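Histidine-containing phosphotransfer protein 2 (Oryza sativa, PDB 1YVI) relays phosphoryl groups from cytokinin sensor histidine kinases to response regulators in the multistep His-to-Asp phosphorelay, and positively regulates cytokinin signalling. Local coordinates at residues Leu6-Leu10 with Leu137-Ile141; Leu65-Val70 with Arg110-Leu114; Lys93-Cys98 with Val119-Phe124; Val47-Cys51 with Phe131-Leu135. All blocks are in the same frame, centred on the assembly; numbering follows the deposited sequence.

Interaction 1 (Leu6-Leu10 with Leu137-Ile141); sequences LRDQL and LEQQI
L6 packs against L137, Q140 and I141 where two antiparallel helices, the N-terminal helix 2-19 and the end of helix 110-142, lie side by side in this all-helical HPt protein. The segment axes run at 155° to each other and approach to 9.7 Å, a spacing that branched aliphatic side chains fill well. L6 loses the most surface: its CB rests on CG1 of I141 at 3.7 Å, while its fork reaches round to Q140, with CD1 against the CB of that residue and CD2 beside its amide. CD2 also meets CD2 of L137 at 4.1 Å. An alanine at L6 would remove this fork and would probably open a gap beside L137 and Q140. The other methyl of L137, CD1, lies against the backbone N of L10 at 3.8 Å. I141 holds CG1 beside its own backbone N (chi1 -72°), which carries CD1 in over the opposite helix to 3.7 Å from O of L6. Q9 and Q140 suit the exposed border, where their aliphatic parts pack on leucine; E138, a buried residue, bends at chi2, bringing OE1 to 3.5 Å from CD2 of L10.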
loop_
_atom_site.group_PDB
_atom_site.type_symbol
_atom_site.label_atom_id
_atom_site.label_comp_id
_atom_site.label_asym_id
_atom_site.label_seq_id
_atom_site.Cartn_x
_atom_site.Cartn_y
_atom_site.Cartn_z
ATOM N N LEU A 6 -14.110 2.944 -20.887
ATOM C CA LEU A 6 -12.957 2.643 -20.023
ATOM C C LEU A 6 -12.690 3.744 -19.020
ATOM O O LEU A 6 -12.391 3.448 -17.861
ATOM C CB LEU A 6 -11.668 2.302 -20.824
ATOM C CG LEU A 6 -11.535 0.950 -21.585
ATOM C CD1 LEU A 6 -10.454 1.108 -22.686
ATOM C CD2 LEU A 6 -11.261 -0.314 -20.730
ATOM N N ARG A 7 -12.819 5.003 -19.448
ATOM C CA ARG A 7 -12.733 6.127 -18.536
ATOM C C ARG A 7 -13.752 6.042 -17.390
ATOM O O ARG A 7 -13.406 6.322 -16.225
ATOM C CB ARG A 7 -12.811 7.472 -19.298
ATOM C CG ARG A 7 -11.483 7.780 -20.103
ATOM C CD ARG A 7 -11.429 9.194 -20.735
ATOM N NE ARG A 7 -11.404 9.167 -22.206
ATOM C CZ ARG A 7 -12.362 9.655 -23.000
ATOM N NH1 ARG A 7 -13.446 10.226 -22.484
ATOM N NH2 ARG A 7 -12.237 9.578 -24.325
ATOM N N ASP A 8 -14.989 5.645 -17.703
ATOM C CA ASP A 8 -16.015 5.541 -16.697
ATOM C C ASP A 8 -15.763 4.389 -15.751
ATOM O O ASP A 8 -16.100 4.485 -14.580
ATOM C CB ASP A 8 -17.402 5.356 -17.325
ATOM C CG ASP A 8 -17.934 6.648 -17.970
ATOM O OD1 ASP A 8 -17.436 7.779 -17.667
ATOM O OD2 ASP A 8 -18.864 6.509 -18.785
ATOM N N GLN A 9 -15.276 3.280 -16.294
ATOM C CA GLN A 9 -14.804 2.158 -15.471
ATOM C C GLN A 9 -13.718 2.608 -14.476
ATOM O O GLN A 9 -13.772 2.291 -13.300
ATOM C CB GLN A 9 -14.261 1.054 -16.362
ATOM C CG GLN A 9 -15.366 0.271 -17.030
ATOM C CD GLN A 9 -14.844 -0.647 -18.128
ATOM O OE1 GLN A 9 -14.223 -1.671 -17.843
ATOM N NE2 GLN A 9 -15.100 -0.282 -19.403
ATOM N N LEU A 10 -12.727 3.332 -14.963
ATOM C CA LEU A 10 -11.682 3.839 -14.092
ATOM C C LEU A 10 -12.201 4.829 -13.054
ATOM O O LEU A 10 -11.780 4.792 -11.901
ATOM C CB LEU A 10 -10.557 4.444 -14.938
ATOM C CG LEU A 10 -9.360 5.020 -14.152
ATOM C CD1 LEU A 10 -8.681 3.884 -13.300
ATOM C CD2 LEU A 10 -8.333 5.742 -15.068
ATOM N N LEU A 137 -6.844 -1.117 -16.364
ATOM C CA LEU A 137 -7.632 -0.030 -16.997
ATOM C C LEU A 137 -6.777 1.105 -17.548
ATOM O O LEU A 137 -6.997 1.542 -18.686
ATOM C CB LEU A 137 -8.715 0.543 -16.040
ATOM C CG LEU A 137 -9.775 -0.473 -15.561
ATOM C CD1 LEU A 137 -10.686 0.139 -14.445
ATOM C CD2 LEU A 137 -10.597 -0.904 -16.744
ATOM N N GLU A 138 -5.819 1.603 -16.759
ATOM C CA GLU A 138 -4.906 2.652 -17.212
ATOM C C GLU A 138 -4.183 2.191 -18.503
ATOM O O GLU A 138 -4.148 2.938 -19.503
ATOM C CB GLU A 138 -3.912 3.093 -16.109
ATOM C CG GLU A 138 -4.537 3.866 -14.928
ATOM C CD GLU A 138 -4.467 5.394 -15.039
ATOM O OE1 GLU A 138 -5.004 5.964 -16.035
ATOM O OE2 GLU A 138 -3.880 6.025 -14.110
ATOM N N GLN A 139 -3.663 0.962 -18.508
ATOM C CA GLN A 139 -3.007 0.386 -19.708
ATOM C C GLN A 139 -3.878 0.503 -20.964
ATOM O O GLN A 139 -3.427 0.990 -22.005
ATOM C CB GLN A 139 -2.586 -1.077 -19.496
ATOM C CG GLN A 139 -1.240 -1.243 -18.821
ATOM C CD GLN A 139 -1.018 -2.630 -18.187
ATOM O OE1 GLN A 139 -1.624 -3.633 -18.599
ATOM N NE2 GLN A 139 -0.136 -2.687 -17.179
ATOM N N GLN A 140 -5.128 0.093 -20.856
ATOM C CA GLN A 140 -6.048 0.162 -21.992
ATOM C C GLN A 140 -6.344 1.621 -22.417
ATOM O O GLN A 140 -6.461 1.935 -23.608
ATOM C CB GLN A 140 -7.343 -0.606 -21.688
ATOM C CG GLN A 140 -7.116 -2.050 -21.276
ATOM C CD GLN A 140 -8.418 -2.733 -20.856
ATOM O OE1 GLN A 140 -9.294 -2.995 -21.678
ATOM N NE2 GLN A 140 -8.552 -3.005 -19.575
ATOM N N ILE A 141 -6.459 2.515 -21.441
ATOM C CA ILE A 141 -6.769 3.900 -21.762
ATOM C C ILE A 141 -5.583 4.548 -22.506
ATOM O O ILE A 141 -5.780 5.225 -23.539
ATOM C CB ILE A 141 -7.207 4.684 -20.513
ATOM C CG1 ILE A 141 -8.612 4.220 -20.096
ATOM C CG2 ILE A 141 -7.134 6.226 -20.756
ATOM C CD1 ILE A 141 -9.004 4.719 -18.726
#

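Interaction 2 (Leu65-Val70 with Arg110-Leu114); sequences LEQPVV and RDGCL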
loop_
_atom_site.group_PDB
_atom_site.type_symbol
_atom_site.label_atom_id
_atom_site.label_comp_id
_atom_site.label_asym_id
_atom_site.label_seq_id
_atom_site.Cartn_x
_atom_site.Cartn_y
_atom_site.Cartn_z
ATOM N N LEU A 65 11.154 -11.765 11.665
ATOM C CA LEU A 65 10.298 -12.362 12.719
ATOM C C LEU A 65 10.405 -13.883 12.827
ATOM O O LEU A 65 9.885 -14.482 13.794
ATOM C CB LEU A 65 8.835 -11.968 12.483
ATOM C CG LEU A 65 8.519 -10.471 12.670
ATOM C CD1 LEU A 65 7.035 -10.187 12.294
ATOM C CD2 LEU A 65 8.825 -10.050 14.124
ATOM N N GLU A 66 11.076 -14.484 11.849
ATOM C CA GLU A 66 11.445 -15.922 11.814
ATOM C C GLU A 66 12.784 -16.186 12.528
ATOM O O GLU A 66 13.143 -17.327 12.713
ATOM C CB GLU A 66 11.496 -16.418 10.342
ATOM C CG GLU A 66 10.059 -16.488 9.722
ATOM C CD GLU A 66 9.968 -16.586 8.174
ATOM O OE1 GLU A 66 10.992 -16.950 7.521
ATOM O OE2 GLU A 66 8.828 -16.298 7.617
ATOM N N GLN A 67 13.516 -15.148 12.967
ATOM C CA GLN A 67 14.868 -15.408 13.539
ATOM C C GLN A 67 14.814 -15.901 14.994
ATOM O O GLN A 67 13.917 -15.521 15.720
ATOM C CB GLN A 67 15.752 -14.171 13.474
ATOM C CG GLN A 67 15.964 -13.641 12.077
ATOM C CD GLN A 67 16.439 -14.712 11.114
ATOM O OE1 GLN A 67 17.518 -15.290 11.300
ATOM N NE2 GLN A 67 15.621 -15.005 10.086
ATOM N N PRO A 68 15.795 -16.722 15.436
ATOM C CA PRO A 68 15.793 -17.149 16.855
ATOM C C PRO A 68 15.763 -15.965 17.813
ATOM O O PRO A 68 15.007 -15.956 18.767
ATOM C CB PRO A 68 17.150 -17.909 17.004
ATOM C CG PRO A 68 17.482 -18.377 15.690
ATOM C CD PRO A 68 16.917 -17.338 14.696
ATOM N N VAL A 69 16.579 -14.952 17.527
ATOM C CA VAL A 69 16.537 -13.735 18.293
ATOM C C VAL A 69 15.982 -12.639 17.359
ATOM O O VAL A 69 16.492 -12.459 16.260
ATOM C CB VAL A 69 17.970 -13.405 18.836
ATOM C CG1 VAL A 69 17.994 -12.111 19.616
ATOM C CG2 VAL A 69 18.480 -14.595 19.740
ATOM N N VAL A 70 14.920 -11.959 17.761
ATOM C CA VAL A 70 14.307 -10.988 16.853
ATOM C C VAL A 70 14.967 -9.650 17.110
ATOM O O VAL A 70 15.115 -9.229 18.277
ATOM C CB VAL A 70 12.792 -10.871 17.051
ATOM C CG1 VAL A 70 12.255 -9.731 16.202
ATOM C CG2 VAL A 70 12.113 -12.178 16.626
ATOM N N ARG A 110 7.248 -11.031 19.531
ATOM C CA ARG A 110 7.325 -11.633 18.213
ATOM C C ARG A 110 5.905 -11.957 17.723
ATOM O O ARG A 110 5.535 -11.658 16.579
ATOM C CB ARG A 110 8.148 -12.944 18.327
ATOM C CG ARG A 110 8.227 -13.692 16.996
ATOM C CD ARG A 110 8.606 -15.166 17.157
ATOM N NE ARG A 110 9.883 -15.378 17.870
ATOM C CZ ARG A 110 11.083 -15.527 17.311
ATOM N NH1 ARG A 110 11.221 -15.438 15.998
ATOM N NH2 ARG A 110 12.160 -15.748 18.072
ATOM N N ASP A 111 5.097 -12.553 18.609
ATOM C CA ASP A 111 3.737 -12.945 18.241
ATOM C C ASP A 111 2.845 -11.780 17.962
ATOM O O ASP A 111 2.054 -11.847 17.047
ATOM C CB ASP A 111 3.114 -13.883 19.285
ATOM C CG ASP A 111 3.711 -15.305 19.258
ATOM O OD1 ASP A 111 4.691 -15.650 18.521
ATOM O OD2 ASP A 111 3.203 -16.122 20.022
ATOM N N GLY A 112 3.005 -10.667 18.674
ATOM C CA GLY A 112 2.241 -9.465 18.372
ATOM C C GLY A 112 2.634 -8.877 16.987
ATOM O O GLY A 112 1.785 -8.450 16.230
ATOM N N CYS A 113 3.933 -8.822 16.704
ATOM C CA CYS A 113 4.478 -8.377 15.399
ATOM C C CYS A 113 3.922 -9.283 14.293
ATOM O O CYS A 113 3.483 -8.769 13.261
ATOM C CB CYS A 113 6.014 -8.429 15.418
ATOM S SG CYS A 113 6.746 -7.115 16.453
ATOM N N LEU A 114 3.898 -10.602 14.526
ATOM C CA LEU A 114 3.366 -11.549 13.543
ATOM C C LEU A 114 1.902 -11.319 13.273
ATOM O O LEU A 114 1.470 -11.347 12.118
ATOM C CB LEU A 114 3.690 -13.019 13.906
ATOM C CG LEU A 114 5.094 -13.533 13.616
ATOM C CD1 LEU A 114 5.327 -14.882 14.369
ATOM C CD2 LEU A 114 5.373 -13.728 12.149
#
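R110 leaves its helix with CG anti to the backbone N (chi1 177°) and then bends about the CG-CD bond (chi3 -57°), which lays its guanidinium among the carbonyls of L65, Q67 and P68. At this end of the HPt helical bundle the first turn of helix 110-142 thus holds the loop joining helix 42-65 to helix 72-89. NH1 donates to O of L65 and to O of Q67, each at 2.7 Å. NH2 shares the Q67 oxygen at 2.9 Å, so two nitrogens grip one acceptor end-on, and it adds a weak bond to O of P68. These oxygens lie at the guanidinium edge, near its plane, although NH1 stands 53° out of the carbonyl plane of L65. Over one face of the group sits CG2 of V70, 3.4 Å from NH1, which probably limits tilting of the flat group. Arginine fits because its long chain ends in several N-H groups that can serve three loop carbonyls at once; a methionine in its place would take away the donors to L65 and Q67 and would probably leave the loop freer to move. Beside this polar grip is a greasy one. L65, which also touches V75 of helix 72-89, drives its fork against C113, a small residue backed by F101 and F104 of helix 92-106. CD2 of L65 meets CB of C113 at 3.5 Å, tighter than usual, and CB of L65 lies 3.9 Å from CD2 of L114.

Interaction 3 (Lys93-Cys98 with Val119-Phe124); sequences KVKFTC and VVRNDF
V94 and T97 press against V120 and D123 where helices 92-106 and 110-142 run nearly antiparallel, at 170°, with segment axes only 8.9 Å apart. Short side chains, three of them valines and one a threonine, suit this close spacing. V94 puts CG2 against the opposite backbone, 3.8 Å from C of D123 and equally near N of F124. T97 divides its branches between two surroundings: OG1 stands beside the backbone N (chi1 -61°) and faces the carboxylate, which leaves CG2 anti to N, beside CG2 of V120 at 3.6 Å and beside CG1 of V119. OG1 lies 2.8 Å from OD2 of D123, the two side chains coming from opposite directions. Threonine suits a place that asks for a methyl on one side and a polar atom on the other. The outer side is looser and wet. K93 crosses D123 at about a right angle, its CB and CE passing the carboxylate, but NZ stays 4.1 Å from OD1, too far for a salt bridge. A water fills in: it accepts from NZ at 2.8 Å and donates to OD1 at 2.9 Å. Opposite charges across this water are likely to attract one another weakly. Inward, V120 continues onto I58 and L82, and C98 onto V79. Such a close antiparallel hairpin is typical of the HPt four-helix bundle, whose helix 72-89 carries H80, the predicted phosphohistidine.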
loop_
_atom_site.group_PDB
_atom_site.type_symbol
_atom_site.label_atom_id
_atom_site.label_comp_id
_atom_site.label_asym_id
_atom_site.label_seq_id
_atom_site.Cartn_x
_atom_site.Cartn_y
_atom_site.Cartn_z
ATOM N N LYS A 93 -4.873 2.826 5.256
ATOM C CA LYS A 93 -5.132 1.695 6.199
ATOM C C LYS A 93 -3.829 0.945 6.481
ATOM O O LYS A 93 -3.568 0.535 7.590
ATOM C CB LYS A 93 -6.218 0.758 5.615
ATOM C CG LYS A 93 -7.640 1.459 5.543
ATOM C CD LYS A 93 -8.670 0.522 5.089
ATOM C CE LYS A 93 -9.217 -0.373 6.208
ATOM N NZ LYS A 93 -10.160 -1.336 5.512
ATOM N N VAL A 94 -2.995 0.765 5.457
ATOM C CA VAL A 94 -1.695 0.148 5.696
ATOM C C VAL A 94 -0.945 1.079 6.669
ATOM O O VAL A 94 -0.333 0.646 7.633
ATOM C CB VAL A 94 -0.925 -0.025 4.369
ATOM C CG1 VAL A 94 0.498 -0.564 4.589
ATOM C CG2 VAL A 94 -1.724 -0.925 3.406
ATOM N N LYS A 95 -0.990 2.381 6.394
ATOM C CA LYS A 95 -0.305 3.343 7.260
ATOM C C LYS A 95 -0.779 3.217 8.725
ATOM O O LYS A 95 0.052 3.195 9.640
ATOM C CB LYS A 95 -0.511 4.798 6.709
ATOM C CG LYS A 95 0.106 5.834 7.602
ATOM C CD LYS A 95 -0.312 7.248 7.234
ATOM C CE LYS A 95 -1.757 7.502 7.642
ATOM N NZ LYS A 95 -2.296 8.720 6.956
ATOM N N PHE A 96 -2.088 3.196 8.976
ATOM C CA PHE A 96 -2.540 3.152 10.367
ATOM C C PHE A 96 -2.172 1.862 11.061
ATOM O O PHE A 96 -1.831 1.891 12.243
ATOM C CB PHE A 96 -4.033 3.436 10.525
ATOM C CG PHE A 96 -4.426 4.774 10.023
ATOM C CD1 PHE A 96 -3.669 5.864 10.336
ATOM C CD2 PHE A 96 -5.519 4.925 9.199
ATOM C CE1 PHE A 96 -4.003 7.123 9.836
ATOM C CE2 PHE A 96 -5.848 6.176 8.720
ATOM C CZ PHE A 96 -5.087 7.254 9.039
ATOM N N THR A 97 -2.166 0.765 10.315
ATOM C CA THR A 97 -1.748 -0.556 10.889
ATOM C C THR A 97 -0.276 -0.511 11.295
ATOM O O THR A 97 0.088 -0.958 12.391
ATOM C CB THR A 97 -2.071 -1.646 9.894
ATOM O OG1 THR A 97 -3.502 -1.650 9.678
ATOM C CG2 THR A 97 -1.627 -3.010 10.437
ATOM N N CYS A 98 0.572 0.081 10.438
ATOM C CA CYS A 98 2.021 0.294 10.785
ATOM C C CYS A 98 2.237 1.116 12.069
ATOM O O CYS A 98 3.158 0.860 12.851
ATOM C CB CYS A 98 2.776 0.989 9.611
ATOM S SG CYS A 98 2.922 -0.188 8.218
ATOM N N VAL A 119 -2.257 -8.403 9.601
ATOM C CA VAL A 119 -3.183 -7.301 9.289
ATOM C C VAL A 119 -2.569 -6.402 8.172
ATOM O O VAL A 119 -3.298 -5.880 7.279
ATOM C CB VAL A 119 -3.578 -6.458 10.597
ATOM C CG1 VAL A 119 -4.535 -5.302 10.252
ATOM C CG2 VAL A 119 -4.189 -7.418 11.766
ATOM N N VAL A 120 -1.261 -6.172 8.250
ATOM C CA VAL A 120 -0.595 -5.405 7.172
ATOM C C VAL A 120 -0.871 -6.091 5.823
ATOM O O VAL A 120 -1.239 -5.451 4.810
ATOM C CB VAL A 120 0.902 -5.213 7.409
ATOM C CG1 VAL A 120 1.615 -4.584 6.105
ATOM C CG2 VAL A 120 1.168 -4.304 8.642
ATOM N N ARG A 121 -0.764 -7.410 5.804
ATOM C CA ARG A 121 -0.985 -8.117 4.556
ATOM C C ARG A 121 -2.439 -7.942 4.141
ATOM O O ARG A 121 -2.715 -7.644 2.969
ATOM C CB ARG A 121 -0.686 -9.594 4.750
ATOM C CG ARG A 121 0.773 -9.925 4.641
ATOM C CD ARG A 121 0.944 -11.475 4.525
ATOM N NE ARG A 121 2.354 -11.756 4.712
ATOM C CZ ARG A 121 2.917 -12.071 5.891
ATOM N NH1 ARG A 121 2.169 -12.205 6.978
ATOM N NH2 ARG A 121 4.231 -12.299 5.950
ATOM N N ASN A 122 -3.374 -8.078 5.104
ATOM C CA ASN A 122 -4.835 -7.924 4.773
ATOM C C ASN A 122 -5.074 -6.575 4.071
ATOM O O ASN A 122 -5.678 -6.526 2.988
ATOM C CB ASN A 122 -5.688 -8.007 6.039
ATOM C CG ASN A 122 -5.663 -9.415 6.656
ATOM O OD1 ASN A 122 -5.124 -10.353 6.056
ATOM N ND2 ASN A 122 -6.225 -9.547 7.857
ATOM N N ASP A 123 -4.595 -5.495 4.687
ATOM C CA ASP A 123 -4.809 -4.133 4.141
ATOM C C ASP A 123 -4.047 -3.917 2.833
ATOM O O ASP A 123 -4.562 -3.292 1.922
ATOM C CB ASP A 123 -4.359 -3.077 5.175
ATOM C CG ASP A 123 -5.340 -2.977 6.391
ATOM O OD1 ASP A 123 -6.575 -3.198 6.258
ATOM O OD2 ASP A 123 -4.849 -2.639 7.458
ATOM N N PHE A 124 -2.826 -4.459 2.740
ATOM C CA PHE A 124 -2.049 -4.343 1.501
ATOM C C PHE A 124 -2.746 -5.090 0.358
ATOM O O PHE A 124 -2.830 -4.587 -0.774
ATOM C CB PHE A 124 -0.627 -4.900 1.705
ATOM C CG PHE A 124 0.162 -4.995 0.443
ATOM C CD1 PHE A 124 0.472 -3.830 -0.271
ATOM C CD2 PHE A 124 0.546 -6.215 -0.063
ATOM C CE1 PHE A 124 1.194 -3.903 -1.467
ATOM C CE2 PHE A 124 1.243 -6.302 -1.273
ATOM C CZ PHE A 124 1.574 -5.141 -1.954
HETATM O O HOH W 1 -8.200 -2.559 3.894
#

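Interaction 4 (Val47-Cys51 with Phe131-Leu135); sequences VTLFC and FQTML
The interior of the HPt helical bundle is formed here by V47, F50 and C51 of helix 42-65 meeting F131 and M134 of helix 110-142. The two segments are antiparallel, at 148°, with axes 10.9 Å apart, a wider spacing, across which the ring of F131 reaches. V47 covers one face of that ring: CG1, anti to its backbone N, stands 3.7 Å from the ring centroid in a CH-pi contact, offset toward the CG side of the ring. The second methyl of V47, CG2, meets CE of M134 tip to tip at 3.9 Å. The ring edge is used as well. SG of C51 lies 3.8 Å from CD2 of F131, a sulfur-aromatic contact near the ring plane, and CD2 of F50 comes within 3.9 Å of CE2 of F131, the two side chains crossing at about a right angle. At the border T48 sets OG1 3.7 Å from CD2 of L135; its hydroxyl is already bonded to O of S44 in its own helix, so a threonine can sit next to leucine methyls. Helix 2-19 adds a further layer, with M17 on F131 and both L10 and L13 on M134. With the buried contacts made by carbon, sulfur and ring, and polar side chains at the border, cohesion probably rests mainly on dispersion, shape and the exclusion of water.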
loop_
_atom_site.group_PDB
_atom_site.type_symbol
_atom_site.label_atom_id
_atom_site.label_comp_id
_atom_site.label_asym_id
_atom_site.label_seq_id
_atom_site.Cartn_x
_atom_site.Cartn_y
_atom_site.Cartn_z
ATOM N N VAL A 47 2.359 3.540 -8.397
ATOM C CA VAL A 47 1.569 2.452 -7.790
ATOM C C VAL A 47 2.289 1.114 -7.996
ATOM O O VAL A 47 2.331 0.298 -7.088
ATOM C CB VAL A 47 0.115 2.408 -8.425
ATOM C CG1 VAL A 47 -0.550 1.114 -8.217
ATOM C CG2 VAL A 47 -0.726 3.517 -7.787
ATOM N N THR A 48 2.815 0.876 -9.194
ATOM C CA THR A 48 3.587 -0.341 -9.455
ATOM C C THR A 48 4.749 -0.461 -8.512
ATOM O O THR A 48 4.903 -1.495 -7.856
ATOM C CB THR A 48 4.060 -0.367 -10.911
ATOM O OG1 THR A 48 2.884 -0.202 -11.722
ATOM C CG2 THR A 48 4.753 -1.690 -11.277
ATOM N N LEU A 49 5.544 0.604 -8.392
ATOM C CA LEU A 49 6.691 0.606 -7.490
ATOM C C LEU A 49 6.255 0.422 -6.031
ATOM O O LEU A 49 6.869 -0.311 -5.288
ATOM C CB LEU A 49 7.434 1.934 -7.648
ATOM C CG LEU A 49 8.754 2.172 -6.926
ATOM C CD1 LEU A 49 9.771 1.013 -7.131
ATOM C CD2 LEU A 49 9.307 3.525 -7.435
ATOM N N PHE A 50 5.180 1.077 -5.633
ATOM C CA PHE A 50 4.702 0.910 -4.268
ATOM C C PHE A 50 4.337 -0.567 -3.988
ATOM O O PHE A 50 4.703 -1.118 -2.930
ATOM C CB PHE A 50 3.484 1.761 -4.019
ATOM C CG PHE A 50 2.840 1.458 -2.706
ATOM C CD1 PHE A 50 3.451 1.878 -1.531
ATOM C CD2 PHE A 50 1.692 0.656 -2.644
ATOM C CE1 PHE A 50 2.899 1.574 -0.263
ATOM C CE2 PHE A 50 1.129 0.359 -1.374
ATOM C CZ PHE A 50 1.745 0.870 -0.191
ATOM N N CYS A 51 3.612 -1.193 -4.911
ATOM C CA CYS A 51 3.240 -2.618 -4.737
ATOM C C CYS A 51 4.503 -3.499 -4.553
ATOM O O CYS A 51 4.585 -4.309 -3.599
ATOM C CB CYS A 51 2.366 -3.092 -5.899
ATOM S SG CYS A 51 0.667 -2.409 -5.770
ATOM N N PHE A 131 -5.563 -1.560 -7.035
ATOM C CA PHE A 131 -4.448 -1.052 -7.857
ATOM C C PHE A 131 -4.208 -1.863 -9.090
ATOM O O PHE A 131 -3.953 -1.298 -10.104
ATOM C CB PHE A 131 -3.111 -0.951 -7.107
ATOM C CG PHE A 131 -3.018 0.224 -6.143
ATOM C CD1 PHE A 131 -3.823 1.357 -6.270
ATOM C CD2 PHE A 131 -2.020 0.212 -5.141
ATOM C CE1 PHE A 131 -3.663 2.454 -5.388
ATOM C CE2 PHE A 131 -1.818 1.319 -4.297
ATOM C CZ PHE A 131 -2.662 2.430 -4.385
ATOM N N GLN A 132 -4.266 -3.180 -9.009
ATOM C CA GLN A 132 -3.991 -4.002 -10.167
ATOM C C GLN A 132 -5.080 -3.835 -11.244
ATOM O O GLN A 132 -4.790 -3.717 -12.415
ATOM C CB GLN A 132 -3.911 -5.482 -9.747
ATOM C CG GLN A 132 -2.626 -5.818 -8.945
ATOM C CD GLN A 132 -1.370 -5.461 -9.688
ATOM O OE1 GLN A 132 -1.162 -5.974 -10.755
ATOM N NE2 GLN A 132 -0.529 -4.575 -9.119
ATOM N N THR A 133 -6.329 -3.811 -10.819
ATOM C CA THR A 133 -7.466 -3.490 -11.718
ATOM C C THR A 133 -7.274 -2.079 -12.345
ATOM O O THR A 133 -7.475 -1.904 -13.551
ATOM C CB THR A 133 -8.802 -3.589 -10.942
ATOM O OG1 THR A 133 -8.954 -4.927 -10.380
ATOM C CG2 THR A 133 -10.000 -3.276 -11.853
ATOM N N MET A 134 -6.885 -1.094 -11.540
ATOM C CA MET A 134 -6.606 0.282 -12.036
ATOM C C MET A 134 -5.549 0.247 -13.123
ATOM O O MET A 134 -5.717 0.869 -14.189
ATOM C CB MET A 134 -6.164 1.189 -10.875
ATOM C CG MET A 134 -5.974 2.627 -11.263
ATOM S SD MET A 134 -4.933 3.453 -10.033
ATOM C CE MET A 134 -3.338 3.114 -10.692
ATOM N N LEU A 135 -4.464 -0.476 -12.866
ATOM C CA LEU A 135 -3.312 -0.563 -13.830
ATOM C C LEU A 135 -3.720 -1.118 -15.194
ATOM O O LEU A 135 -3.268 -0.633 -16.263
ATOM C CB LEU A 135 -2.160 -1.421 -13.274
ATOM C CG LEU A 135 -1.447 -0.830 -12.052
ATOM C CD1 LEU A 135 -0.494 -1.849 -11.402
ATOM C CD2 LEU A 135 -0.656 0.414 -12.440
#

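All four contacts use helix 110-142, which meets helix 2-19, helix 92-106, helix 42-65 and the loop following that helix. Interactions 1 and 2 lie toward opposite ends of the molecule, their centres about 42 Å apart, both only partly buried; yet interaction 1 is mainly aliphatic, whereas interaction 2 gives an arginine to loop carbonyls. Interaction 4 is buried and almost wholly apolar, with T48 and Q132 at its border. Interaction 3 is mixed, with valines inward and a hydrated lysine-aspartate pair outward. Interactions 1 and 4 join through L10 CD1 on M134 CG, 3.6 Å apart, and interactions 3 and 4 through F124 against C51 and F50, so packing runs from helix 2-19 into the bundle core.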